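Local coordinates for replication initiation and membrane attachment protein (Geobacillus stearothermophilus 10, PDB 5WTN), which is a primosomal protein that probably takes part, as a tetramer, in helicase loading during initiation and re-initiation of bacterial DNA replication, at residues K6-V11 against F105-R110; L43-T48 against L82-I87; Q218-R223 against L250-I255; E231-L236 against D264-A269. All coordinates share one frame; numbering follows the deposited sequence.

How the contacts relate
Contacts 1 and 2 lie in the N-terminal domain, contacts 3 and 4 in the C-terminal helical domain on the opposite side of the chain's centre. Contact 2 lies within the span of chain bracketed by contact 1 and touches it through Y46, which packs on L109. Contacts 3 and 4 alternate along the chain and share packing of helix 244-254 on helix 263-278. Contacts 1, 2 and 4 are buried, and residues of their segments meet the second subunit; contact 3 is only partly buried and touches no other chain of the assembly. All four join apolar side chains: leucine on phenylalanine in contact 1, leucine beside tyrosine in contact 2, aliphatic groups in contacts 3 and 4.

Contact 1 of 4, residues K6-V11 against F105-R110; sequences KELIAV and FLYELR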
loop_
_atom_site.group_PDB
_atom_site.type_symbol
_atom_site.label_atom_id
_atom_site.label_comp_id
_atom_site.label_asym_id
_atom_site.label_seq_id
_atom_site.Cartn_x
_atom_site.Cartn_y
_atom_site.Cartn_z
ATOM N N LYS A 6 -26.618 4.207 27.731
ATOM C CA LYS A 6 -26.504 3.246 28.820
ATOM C C LYS A 6 -25.041 2.787 28.989
ATOM O O LYS A 6 -24.632 2.366 30.062
ATOM C CB LYS A 6 -27.445 2.069 28.527
ATOM C CG LYS A 6 -27.711 1.131 29.694
ATOM C CD LYS A 6 -28.673 1.697 30.719
ATOM C CE LYS A 6 -28.420 1.089 32.095
ATOM N NZ LYS A 6 -27.133 1.585 32.678
ATOM N N GLU A 7 -24.260 2.924 27.921
ATOM C CA GLU A 7 -22.854 2.528 27.942
ATOM C C GLU A 7 -21.890 3.638 27.507
ATOM O O GLU A 7 -20.895 3.898 28.184
ATOM C CB GLU A 7 -22.640 1.284 27.077
ATOM C CG GLU A 7 -22.895 -0.028 27.801
ATOM C CD GLU A 7 -23.269 -1.152 26.855
ATOM O OE1 GLU A 7 -24.028 -2.053 27.272
ATOM O OE2 GLU A 7 -22.805 -1.135 25.695
ATOM N N LEU A 8 -22.179 4.280 26.379
ATOM C CA LEU A 8 -21.273 5.264 25.808
ATOM C C LEU A 8 -21.849 6.687 25.802
ATOM O O LEU A 8 -22.944 6.934 25.275
ATOM C CB LEU A 8 -20.949 4.842 24.366
ATOM C CG LEU A 8 -20.049 5.691 23.489
ATOM C CD1 LEU A 8 -18.645 5.525 23.964
ATOM C CD2 LEU A 8 -20.213 5.248 22.054
ATOM N N ILE A 9 -21.099 7.634 26.359
ATOM C CA ILE A 9 -21.467 9.054 26.268
ATOM C C ILE A 9 -20.325 9.863 25.643
ATOM O O ILE A 9 -19.184 9.412 25.629
ATOM C CB ILE A 9 -21.865 9.650 27.638
ATOM C CG1 ILE A 9 -20.700 9.595 28.623
ATOM C CG2 ILE A 9 -23.038 8.917 28.217
ATOM C CD1 ILE A 9 -21.028 10.149 29.972
ATOM N N ALA A 10 -20.628 11.052 25.127
ATOM C CA ALA A 10 -19.659 11.823 24.342
ATOM C C ALA A 10 -18.346 12.142 25.050
ATOM O O ALA A 10 -17.324 12.318 24.390
ATOM C CB ALA A 10 -20.283 13.095 23.811
ATOM N N VAL A 11 -18.362 12.226 26.377
ATOM C CA VAL A 11 -17.153 12.632 27.085
ATOM C C VAL A 11 -16.319 11.439 27.482
ATOM O O VAL A 11 -15.262 11.607 28.111
ATOM C CB VAL A 11 -17.435 13.500 28.354
ATOM C CG1 VAL A 11 -17.945 14.879 27.965
ATOM C CG2 VAL A 11 -18.372 12.780 29.339
ATOM N N PHE A 105 -12.094 3.745 26.956
ATOM C CA PHE A 105 -12.160 2.587 26.057
ATOM C C PHE A 105 -10.852 2.305 25.331
ATOM O O PHE A 105 -10.135 3.230 24.953
ATOM C CB PHE A 105 -13.239 2.795 25.003
ATOM C CG PHE A 105 -14.608 2.795 25.558
ATOM C CD1 PHE A 105 -15.273 1.607 25.771
ATOM C CD2 PHE A 105 -15.232 3.986 25.899
ATOM C CE1 PHE A 105 -16.552 1.595 26.296
ATOM C CE2 PHE A 105 -16.514 3.983 26.434
ATOM C CZ PHE A 105 -17.172 2.783 26.631
ATOM N N LEU A 106 -10.550 1.027 25.135
ATOM C CA LEU A 106 -9.465 0.628 24.255
ATOM C C LEU A 106 -10.092 -0.005 23.020
ATOM O O LEU A 106 -10.769 -1.022 23.109
ATOM C CB LEU A 106 -8.565 -0.378 24.965
ATOM C CG LEU A 106 -7.067 -0.337 24.659
ATOM C CD1 LEU A 106 -6.293 -1.201 25.642
ATOM C CD2 LEU A 106 -6.821 -0.772 23.229
ATOM N N TYR A 107 -9.893 0.613 21.867
ATOM C CA TYR A 107 -10.399 0.054 20.624
ATOM C C TYR A 107 -9.272 -0.652 19.920
ATOM O O TYR A 107 -8.372 -0.016 19.380
ATOM C CB TYR A 107 -10.924 1.170 19.732
ATOM C CG TYR A 107 -12.206 1.754 20.238
ATOM C CD1 TYR A 107 -13.176 0.944 20.808
ATOM C CD2 TYR A 107 -12.445 3.112 20.178
ATOM C CE1 TYR A 107 -14.367 1.470 21.291
ATOM C CE2 TYR A 107 -13.635 3.652 20.662
ATOM C CZ TYR A 107 -14.594 2.826 21.219
ATOM O OH TYR A 107 -15.776 3.346 21.702
ATOM N N GLU A 108 -9.327 -1.977 19.921
ATOM C CA GLU A 108 -8.241 -2.786 19.362
ATOM C C GLU A 108 -8.642 -3.285 17.971
ATOM O O GLU A 108 -9.506 -4.147 17.815
ATOM C CB GLU A 108 -7.884 -3.923 20.339
ATOM C CG GLU A 108 -7.153 -5.129 19.775
ATOM C CD GLU A 108 -5.668 -4.884 19.532
ATOM O OE1 GLU A 108 -5.171 -3.780 19.868
ATOM O OE2 GLU A 108 -4.995 -5.799 19.002
ATOM N N LEU A 109 -8.020 -2.714 16.951
ATOM C CA LEU A 109 -8.402 -3.050 15.585
ATOM C C LEU A 109 -7.898 -4.412 15.146
ATOM O O LEU A 109 -6.743 -4.772 15.366
ATOM C CB LEU A 109 -7.876 -2.003 14.623
ATOM C CG LEU A 109 -8.758 -0.794 14.415
ATOM C CD1 LEU A 109 -8.069 0.088 13.437
ATOM C CD2 LEU A 109 -10.093 -1.232 13.844
ATOM N N ARG A 110 -8.758 -5.167 14.490
ATOM C CA ARG A 110 -8.355 -6.456 13.958
ATOM C C ARG A 110 -8.447 -6.442 12.436
ATOM O O ARG A 110 -9.340 -5.836 11.853
ATOM C CB ARG A 110 -9.237 -7.529 14.559
ATOM C CG ARG A 110 -9.214 -7.523 16.087
ATOM C CD ARG A 110 -9.820 -8.798 16.637
ATOM N NE ARG A 110 -9.273 -9.959 15.932
ATOM C CZ ARG A 110 -8.372 -10.799 16.439
ATOM N NH1 ARG A 110 -7.931 -10.654 17.690
ATOM N NH2 ARG A 110 -7.928 -11.799 15.687
#
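L8 and F105 meet at a slant where the N-terminal lead-in passes the beta-hairpin wing of a domain with winged-helix topology. F105 sits on strand 104-109, flanked in the sheet by strands 13-17 and 90-95, while 6-11 is the irregular segment just before strand 13-17. With its CG anti to the backbone N (chi1 178°), L8 sends CD1 forward to F105 CE2 at 3.6 Å. The methyl comes in obliquely to the ring, neither squarely over it nor in its plane. The CZ end of the ring, which the methyl also approaches, has E7 O at its edge near the ring plane, 4.2 Å from F105 CZ; this oxygen also receives a hydrogen bond from K103 NZ. Two residues along the strand, Y107 turns its ring beneath F105, whose CB stands 4.0 Å above one face of the Y107 ring, toward the rim. The contact is small and apolar, but its border is polar. The E7 carboxylate turns to Y78 OH through OE2 and forms a salt bridge with R159 of the second subunit through OE1. Y107 OH comes 4.3 Å from L8 CD1 and is held by a hydrogen bond with H63 NE2.

Contact 2 of 4, residues L43-T48 against L82-I87; sequences LALYMT and LKLEGI
On helix 40-55 of the domain with winged-helix topology, which brings Y46 against L84, the carbonyl oxygen A44 O is gripped twice by one residue: by T48 N at 2.7 Å, the ordinary helical bond, and by T48 OG1 at 3.1 Å. A chi1 of -59° swings the T48 hydroxyl back over the preceding turn, and it reaches A44 O from above the carbonyl plane, 43° out of it. The same OG1 has a second hydrogen bond, with Q35 NE2 of the third subunit, which ties this face of helix 40-55 to the assembly.

Another face of helix 40-55 packs on helix 74-86, which precedes the hairpin wing. Between the two segments, every contact runs through L84. L84 extends with CD1 anti to CA (chi2 -168°), and that methyl leads. It comes 3.7 Å from Y46 CB and 3.9 Å from Y46 CD1, in the plane of the tyrosine ring and at its edge, near the root of the side chain. The methyl thus fits beside the ring where it leaves the helix, without covering a face. From the previous residue on the helix, L45 adds a looser touch, with its CG 4.3 Å from L84 CD1; L45 also packs on E80 and R81. I38 and L89 also pack on L84, so the leucine is buried. The hydroxyl end of Y46 reaches the chain just after strand 104-109, where OH lies next to R110 O, a probable hydrogen bond whose modelled length is doubtful. At its edge, the Y46 ring also meets the methyl M47 CE.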
loop_
_atom_site.group_PDB
_atom_site.type_symbol
_atom_site.label_atom_id
_atom_site.label_comp_id
_atom_site.label_asym_id
_atom_site.label_seq_id
_atom_site.Cartn_x
_atom_site.Cartn_y
_atom_site.Cartn_z
ATOM N N LEU A 43 -18.330 0.273 7.601
ATOM C CA LEU A 43 -17.077 0.331 6.864
ATOM C C LEU A 43 -16.339 1.637 7.146
ATOM O O LEU A 43 -15.112 1.633 7.386
ATOM C CB LEU A 43 -17.296 0.147 5.360
ATOM C CG LEU A 43 -16.013 0.166 4.502
ATOM C CD1 LEU A 43 -15.252 -1.143 4.607
ATOM C CD2 LEU A 43 -16.281 0.492 3.053
ATOM N N ALA A 44 -17.070 2.750 7.135
ATOM C CA ALA A 44 -16.416 4.034 7.368
ATOM C C ALA A 44 -15.856 4.129 8.785
ATOM O O ALA A 44 -14.754 4.642 8.974
ATOM C CB ALA A 44 -17.320 5.167 7.081
ATOM N N LEU A 45 -16.597 3.647 9.778
ATOM C CA LEU A 45 -16.078 3.671 11.127
ATOM C C LEU A 45 -14.765 2.887 11.225
ATOM O O LEU A 45 -13.860 3.254 11.982
ATOM C CB LEU A 45 -17.102 3.100 12.100
ATOM C CG LEU A 45 -16.688 2.945 13.566
ATOM C CD1 LEU A 45 -16.233 4.249 14.177
ATOM C CD2 LEU A 45 -17.826 2.388 14.355
ATOM N N TYR A 46 -14.670 1.795 10.472
ATOM C CA TYR A 46 -13.495 0.956 10.538
ATOM C C TYR A 46 -12.334 1.705 9.883
ATOM O O TYR A 46 -11.204 1.695 10.379
ATOM C CB TYR A 46 -13.764 -0.381 9.846
ATOM C CG TYR A 46 -12.621 -1.365 9.949
ATOM C CD1 TYR A 46 -12.514 -2.213 11.035
ATOM C CD2 TYR A 46 -11.647 -1.444 8.962
ATOM C CE1 TYR A 46 -11.470 -3.117 11.148
ATOM C CE2 TYR A 46 -10.581 -2.350 9.066
ATOM C CZ TYR A 46 -10.504 -3.192 10.159
ATOM O OH TYR A 46 -9.470 -4.102 10.293
ATOM N N MET A 47 -12.632 2.375 8.774
ATOM C CA MET A 47 -11.647 3.202 8.091
ATOM C C MET A 47 -11.171 4.315 9.019
ATOM O O MET A 47 -9.969 4.533 9.176
ATOM C CB MET A 47 -12.236 3.795 6.812
ATOM C CG MET A 47 -12.583 2.763 5.750
ATOM S SD MET A 47 -11.131 1.906 5.112
ATOM C CE MET A 47 -11.000 0.550 6.274
ATOM N N THR A 48 -12.120 5.014 9.633
ATOM C CA THR A 48 -11.797 6.056 10.582
ATOM C C THR A 48 -10.951 5.520 11.760
ATOM O O THR A 48 -9.953 6.134 12.141
ATOM C CB THR A 48 -13.073 6.819 11.027
ATOM O OG1 THR A 48 -13.706 7.390 9.871
ATOM C CG2 THR A 48 -12.738 7.923 12.002
ATOM N N LEU A 82 -20.665 -1.895 17.236
ATOM C CA LEU A 82 -21.052 -3.202 17.713
ATOM C C LEU A 82 -21.090 -4.226 16.569
ATOM O O LEU A 82 -20.811 -5.402 16.766
ATOM C CB LEU A 82 -22.413 -3.103 18.425
ATOM C CG LEU A 82 -22.481 -3.078 19.948
ATOM C CD1 LEU A 82 -21.542 -2.047 20.534
ATOM C CD2 LEU A 82 -23.911 -2.796 20.343
ATOM N N LYS A 83 -21.434 -3.769 15.373
ATOM C CA LYS A 83 -21.361 -4.631 14.211
ATOM C C LYS A 83 -19.924 -5.039 13.965
ATOM O O LYS A 83 -19.651 -6.192 13.695
ATOM C CB LYS A 83 -21.927 -3.942 12.988
ATOM C CG LYS A 83 -23.390 -3.700 13.115
ATOM C CD LYS A 83 -23.956 -3.240 11.806
ATOM C CE LYS A 83 -25.380 -2.783 11.968
ATOM N NZ LYS A 83 -25.914 -2.473 10.625
ATOM N N LEU A 84 -19.008 -4.088 14.082
ATOM C CA LEU A 84 -17.597 -4.400 13.934
ATOM C C LEU A 84 -17.156 -5.390 14.990
ATOM O O LEU A 84 -16.363 -6.266 14.696
ATOM C CB LEU A 84 -16.724 -3.142 13.956
ATOM C CG LEU A 84 -16.913 -2.188 12.785
ATOM C CD1 LEU A 84 -15.825 -1.173 12.771
ATOM C CD2 LEU A 84 -16.941 -2.917 11.474
ATOM N N GLU A 85 -17.691 -5.276 16.200
ATOM C CA GLU A 85 -17.328 -6.190 17.282
ATOM C C GLU A 85 -17.761 -7.635 17.012
ATOM O O GLU A 85 -16.948 -8.557 17.072
ATOM C CB GLU A 85 -17.917 -5.707 18.608
ATOM C CG GLU A 85 -17.190 -4.519 19.215
ATOM C CD GLU A 85 -17.710 -4.157 20.592
ATOM O OE1 GLU A 85 -18.236 -5.053 21.284
ATOM O OE2 GLU A 85 -17.594 -2.976 20.982
ATOM N N GLY A 86 -19.045 -7.819 16.721
ATOM C CA GLY A 86 -19.617 -9.126 16.523
ATOM C C GLY A 86 -19.001 -9.835 15.353
ATOM O O GLY A 86 -18.802 -11.049 15.406
ATOM N N ILE A 87 -18.651 -9.091 14.311
ATOM C CA ILE A 87 -18.103 -9.726 13.121
ATOM C C ILE A 87 -16.584 -9.975 13.197
ATOM O O ILE A 87 -15.990 -10.489 12.256
ATOM C CB ILE A 87 -18.513 -9.009 11.812
ATOM C CG1 ILE A 87 -18.597 -10.033 10.670
ATOM C CG2 ILE A 87 -17.536 -7.906 11.454
ATOM C CD1 ILE A 87 -19.644 -9.758 9.691
#

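Contact 3 of 4, residues Q218-R223 against L250-I255; sequences QLVPRR and LVLGVI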
loop_
_atom_site.group_PDB
_atom_site.type_symbol
_atom_site.label_atom_id
_atom_site.label_comp_id
_atom_site.label_asym_id
_atom_site.label_seq_id
_atom_site.Cartn_x
_atom_site.Cartn_y
_atom_site.Cartn_z
ATOM N N GLN A 218 18.387 -44.307 28.097
ATOM C CA GLN A 218 18.041 -43.527 29.284
ATOM C C GLN A 218 16.561 -43.567 29.599
ATOM O O GLN A 218 16.088 -42.787 30.432
ATOM C CB GLN A 218 18.505 -42.074 29.164
ATOM C CG GLN A 218 19.994 -41.912 28.867
ATOM C CD GLN A 218 20.888 -42.544 29.917
ATOM O OE1 GLN A 218 20.465 -42.797 31.054
ATOM N NE2 GLN A 218 22.138 -42.798 29.542
ATOM N N LEU A 219 15.836 -44.433 28.891
ATOM C CA LEU A 219 14.409 -44.659 29.123
ATOM C C LEU A 219 13.541 -43.470 28.754
ATOM O O LEU A 219 12.466 -43.279 29.331
ATOM C CB LEU A 219 14.123 -45.062 30.580
ATOM C CG LEU A 219 14.766 -46.347 31.110
ATOM C CD1 LEU A 219 14.794 -47.436 30.033
ATOM C CD2 LEU A 219 16.163 -46.099 31.698
ATOM N N VAL A 220 13.974 -42.706 27.757
ATOM C CA VAL A 220 13.172 -41.609 27.225
ATOM C C VAL A 220 12.409 -42.055 25.978
ATOM O O VAL A 220 13.002 -42.268 24.920
ATOM C CB VAL A 220 14.044 -40.389 26.876
ATOM C CG1 VAL A 220 13.186 -39.272 26.301
ATOM C CG2 VAL A 220 14.803 -39.910 28.104
ATOM N N PRO A 221 11.094 -42.190 26.112
ATOM C CA PRO A 221 10.244 -42.632 25.001
ATOM C C PRO A 221 10.417 -41.767 23.755
ATOM O O PRO A 221 10.348 -40.541 23.837
ATOM C CB PRO A 221 8.830 -42.469 25.561
ATOM C CG PRO A 221 8.955 -41.377 26.567
ATOM C CD PRO A 221 10.316 -41.540 27.181
ATOM N N ARG A 222 10.635 -42.413 22.613
ATOM C CA ARG A 222 10.783 -41.708 21.338
ATOM C C ARG A 222 9.625 -40.720 21.108
ATOM O O ARG A 222 9.805 -39.657 20.508
ATOM C CB ARG A 222 10.889 -42.732 20.198
ATOM C CG ARG A 222 10.710 -42.174 18.794
ATOM C CD ARG A 222 12.011 -41.614 18.239
ATOM N NE ARG A 222 11.880 -41.083 16.877
ATOM C CZ ARG A 222 11.270 -39.936 16.557
ATOM N NH1 ARG A 222 10.707 -39.178 17.495
ATOM N NH2 ARG A 222 11.218 -39.541 15.287
ATOM N N ARG A 223 8.457 -41.065 21.646
ATOM C CA ARG A 223 7.272 -40.220 21.599
ATOM C C ARG A 223 7.524 -38.835 22.191
ATOM O O ARG A 223 6.807 -37.888 21.873
ATOM C CB ARG A 223 6.131 -40.887 22.374
ATOM C CG ARG A 223 5.957 -42.389 22.108
ATOM C CD ARG A 223 5.179 -43.068 23.244
ATOM N NE ARG A 223 4.186 -42.174 23.849
ATOM C CZ ARG A 223 2.927 -42.035 23.428
ATOM N NH1 ARG A 223 2.484 -42.739 22.389
ATOM N NH2 ARG A 223 2.106 -41.189 24.047
ATOM N N LEU A 250 21.547 -31.793 26.939
ATOM C CA LEU A 250 20.649 -30.648 26.945
ATOM C C LEU A 250 19.191 -31.073 27.057
ATOM O O LEU A 250 18.417 -30.499 27.822
ATOM C CB LEU A 250 20.834 -29.835 25.672
ATOM C CG LEU A 250 22.254 -29.345 25.407
ATOM C CD1 LEU A 250 22.283 -28.506 24.131
ATOM C CD2 LEU A 250 22.776 -28.554 26.601
ATOM N N VAL A 251 18.814 -32.092 26.303
ATOM C CA VAL A 251 17.436 -32.542 26.341
ATOM C C VAL A 251 17.159 -33.091 27.735
ATOM O O VAL A 251 16.203 -32.685 28.387
ATOM C CB VAL A 251 17.137 -33.559 25.216
ATOM C CG1 VAL A 251 15.828 -34.280 25.464
ATOM C CG2 VAL A 251 17.095 -32.837 23.889
ATOM N N LEU A 252 18.041 -33.962 28.205
ATOM C CA LEU A 252 17.909 -34.559 29.524
ATOM C C LEU A 252 17.926 -33.532 30.677
ATOM O O LEU A 252 17.453 -33.818 31.762
ATOM C CB LEU A 252 18.997 -35.614 29.732
ATOM C CG LEU A 252 18.846 -36.914 28.932
ATOM C CD1 LEU A 252 20.023 -37.851 29.149
ATOM C CD2 LEU A 252 17.554 -37.615 29.292
ATOM N N GLY A 253 18.455 -32.340 30.447
ATOM C CA GLY A 253 18.496 -31.363 31.505
ATOM C C GLY A 253 17.195 -30.600 31.621
ATOM O O GLY A 253 16.844 -30.121 32.697
ATOM N N VAL A 254 16.506 -30.437 30.499
ATOM C CA VAL A 254 15.256 -29.684 30.464
ATOM C C VAL A 254 13.961 -30.517 30.432
ATOM O O VAL A 254 12.861 -29.968 30.324
ATOM C CB VAL A 254 15.294 -28.678 29.329
ATOM C CG1 VAL A 254 16.601 -27.917 29.396
ATOM C CG2 VAL A 254 15.192 -29.395 27.992
ATOM N N ILE A 255 14.079 -31.839 30.496
ATOM C CA ILE A 255 12.901 -32.694 30.335
ATOM C C ILE A 255 12.058 -32.898 31.606
ATOM O O ILE A 255 12.592 -33.166 32.685
ATOM C CB ILE A 255 13.276 -34.053 29.683
ATOM C CG1 ILE A 255 12.027 -34.861 29.324
ATOM C CG2 ILE A 255 14.186 -34.856 30.577
ATOM C CD1 ILE A 255 12.337 -36.129 28.551
#
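A Schellman motif closes helix 208-217 and delivers Q218 and V220 against L252 and I255 near the C-terminal part of helix 244-254. L219, with a positive phi of 68°, is its C-prime residue, and V220 N bonds back to L215 O. V220 then points toward the helix and divides its two methyls between two partners. CG1 meets I255 CD1 at 4.0 Å; CG2 meets L252 CD2 at 3.8 Å. The V220 and I255 side chains run past one another in opposite directions, whereas L252 comes at V220 on a slant. L252 is itself forked: its other methyl, CD1, lies 4.1 Å from Q218 CG. The glutamine chain bends at chi2 (-59°) and passes L252 at about a right angle, touching it through CG at the exposed side of the contact while the amide carries on beyond. The contact is therefore apolar, with the valine buried and the glutamine exposed. Behind L252, the helix turns V251 to F211 of helix 208-217 and to L266, while L250 and V254 pack on helix 263-278, so this end of helix 244-254 is wedged between those two helices.

Contact 4 of 4, residues E231-L236 against D264-A269; sequences EAIKKL and DALRRA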
loop_
_atom_site.group_PDB
_atom_site.type_symbol
_atom_site.label_atom_id
_atom_site.label_comp_id
_atom_site.label_asym_id
_atom_site.label_seq_id
_atom_site.Cartn_x
_atom_site.Cartn_y
_atom_site.Cartn_z
ATOM N N GLU A 231 12.005 -30.503 15.020
ATOM C CA GLU A 231 12.277 -29.335 14.202
ATOM C C GLU A 231 13.208 -28.398 14.973
ATOM O O GLU A 231 14.152 -27.846 14.415
ATOM C CB GLU A 231 10.955 -28.644 13.846
ATOM C CG GLU A 231 11.062 -27.396 12.969
ATOM C CD GLU A 231 9.712 -26.678 12.801
ATOM O OE1 GLU A 231 9.710 -25.486 12.396
ATOM O OE2 GLU A 231 8.653 -27.303 13.071
ATOM N N ALA A 232 12.960 -28.250 16.271
ATOM C CA ALA A 232 13.722 -27.322 17.095
ATOM C C ALA A 232 15.144 -27.816 17.291
ATOM O O ALA A 232 16.111 -27.045 17.234
ATOM C CB ALA A 232 13.045 -27.150 18.427
ATOM N N ILE A 233 15.262 -29.112 17.543
ATOM C CA ILE A 233 16.557 -29.751 17.701
ATOM C C ILE A 233 17.423 -29.503 16.474
ATOM O O ILE A 233 18.563 -29.063 16.600
ATOM C CB ILE A 233 16.386 -31.255 17.935
ATOM C CG1 ILE A 233 15.906 -31.507 19.369
ATOM C CG2 ILE A 233 17.674 -32.005 17.622
ATOM C CD1 ILE A 233 15.793 -32.966 19.726
ATOM N N LYS A 234 16.851 -29.767 15.301
ATOM C CA LYS A 234 17.500 -29.536 14.019
ATOM C C LYS A 234 18.092 -28.134 13.929
ATOM O O LYS A 234 19.254 -27.970 13.579
ATOM C CB LYS A 234 16.485 -29.741 12.887
ATOM C CG LYS A 234 16.618 -31.049 12.116
ATOM C CD LYS A 234 15.331 -31.386 11.341
ATOM C CE LYS A 234 15.048 -30.414 10.194
ATOM N NZ LYS A 234 13.601 -30.402 9.747
ATOM N N LYS A 235 17.296 -27.122 14.253
ATOM C CA LYS A 235 17.742 -25.742 14.094
ATOM C C LYS A 235 18.845 -25.452 15.080
ATOM O O LYS A 235 19.797 -24.745 14.761
ATOM C CB LYS A 235 16.593 -24.756 14.300
ATOM C CG LYS A 235 15.343 -25.071 13.507
ATOM C CD LYS A 235 14.518 -23.810 13.285
ATOM C CE LYS A 235 13.253 -24.084 12.475
ATOM N NZ LYS A 235 12.293 -22.947 12.603
ATOM N N LEU A 236 18.711 -26.002 16.281
ATOM C CA LEU A 236 19.692 -25.755 17.326
ATOM C C LEU A 236 21.037 -26.388 16.961
ATOM O O LEU A 236 22.094 -25.746 17.040
ATOM C CB LEU A 236 19.163 -26.276 18.651
ATOM C CG LEU A 236 18.054 -25.368 19.183
ATOM C CD1 LEU A 236 17.379 -25.968 20.416
ATOM C CD2 LEU A 236 18.629 -23.989 19.482
ATOM N N ASP A 264 11.484 -23.711 24.682
ATOM C CA ASP A 264 12.040 -22.481 25.245
ATOM C C ASP A 264 13.247 -22.790 26.135
ATOM O O ASP A 264 14.307 -22.195 25.972
ATOM C CB ASP A 264 10.963 -21.708 26.020
ATOM C CG ASP A 264 10.284 -20.616 25.178
ATOM O OD1 ASP A 264 10.245 -20.732 23.926
ATOM O OD2 ASP A 264 9.787 -19.634 25.785
ATOM N N ALA A 265 13.090 -23.752 27.042
ATOM C CA ALA A 265 14.166 -24.165 27.948
ATOM C C ALA A 265 15.335 -24.837 27.221
ATOM O O ALA A 265 16.500 -24.614 27.567
ATOM C CB ALA A 265 13.624 -25.085 29.004
ATOM N N LEU A 266 15.018 -25.670 26.230
ATOM C CA LEU A 266 16.030 -26.274 25.370
ATOM C C LEU A 266 16.841 -25.209 24.638
ATOM O O LEU A 266 18.061 -25.282 24.601
ATOM C CB LEU A 266 15.368 -27.202 24.357
ATOM C CG LEU A 266 16.307 -27.976 23.435
ATOM C CD1 LEU A 266 17.206 -28.892 24.228
ATOM C CD2 LEU A 266 15.527 -28.785 22.440
ATOM N N ARG A 267 16.156 -24.221 24.065
ATOM C CA ARG A 267 16.817 -23.111 23.384
ATOM C C ARG A 267 17.831 -22.411 24.280
ATOM O O ARG A 267 18.946 -22.128 23.847
ATOM C CB ARG A 267 15.793 -22.098 22.827
ATOM C CG ARG A 267 15.017 -22.593 21.583
ATOM C CD ARG A 267 14.012 -21.570 21.008
ATOM N NE ARG A 267 14.608 -20.280 20.622
ATOM C CZ ARG A 267 13.945 -19.311 19.983
ATOM N NH1 ARG A 267 12.671 -19.499 19.644
ATOM N NH2 ARG A 267 14.549 -18.158 19.669
ATOM N N ARG A 268 17.452 -22.150 25.529
ATOM C CA ARG A 268 18.362 -21.521 26.484
ATOM C C ARG A 268 19.590 -22.376 26.749
ATOM O O ARG A 268 20.707 -21.880 26.716
ATOM C CB ARG A 268 17.653 -21.238 27.807
ATOM C CG ARG A 268 16.476 -20.282 27.674
ATOM C CD ARG A 268 16.039 -19.683 29.012
ATOM N NE ARG A 268 14.677 -19.165 28.903
ATOM C CZ ARG A 268 13.593 -19.846 29.268
ATOM N NH1 ARG A 268 13.720 -21.065 29.792
ATOM N NH2 ARG A 268 12.384 -19.309 29.120
ATOM N N ALA A 269 19.367 -23.656 27.027
ATOM C CA ALA A 269 20.442 -24.600 27.287
ATOM C C ALA A 269 21.432 -24.608 26.133
ATOM O O ALA A 269 22.648 -24.588 26.344
ATOM C CB ALA A 269 19.874 -25.983 27.481
#
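Two guanidinium groups belong to the helix that presses L266 and R267 against L236, and they are placed differently. That of R268 has D264 O 3.9 Å above one face, offset toward the rim, a contact one turn back on its own helix and remote from the partner. R267 touches helix 227-240 with its aliphatic root, CG being 4.3 Å from L236 CD1, and carries its guanidinium on to the second subunit.

The two helices, 227-240 and 263-278, belong to the C-terminal helical domain and run almost parallel: the short segments are 15° apart in direction and their axes approach to 10.8 Å. L236 does most of the work from the first helix. Its CD1 settles 3.8 Å from L266 CG and 3.9 Å from L266 CD2, and it also reaches the backbone of R267, 4.2 Å from CA. A chi1 of -176° carries the L266 side chain across the groove, so that CD2 also comes 4.1 Å from I233 CG1, one turn before L236. M247 of the intervening helix 244-254 packs on both leucines.

Chemically this is an apolar seam with a charged margin. The leucines and isoleucine give the helices an apolar junction, whereas R267 and K235 reach the second subunit, R267 NH1 by a hydrogen bond to R120 O and K235 by a salt bridge to D121, with a long one to E231 of its own helix.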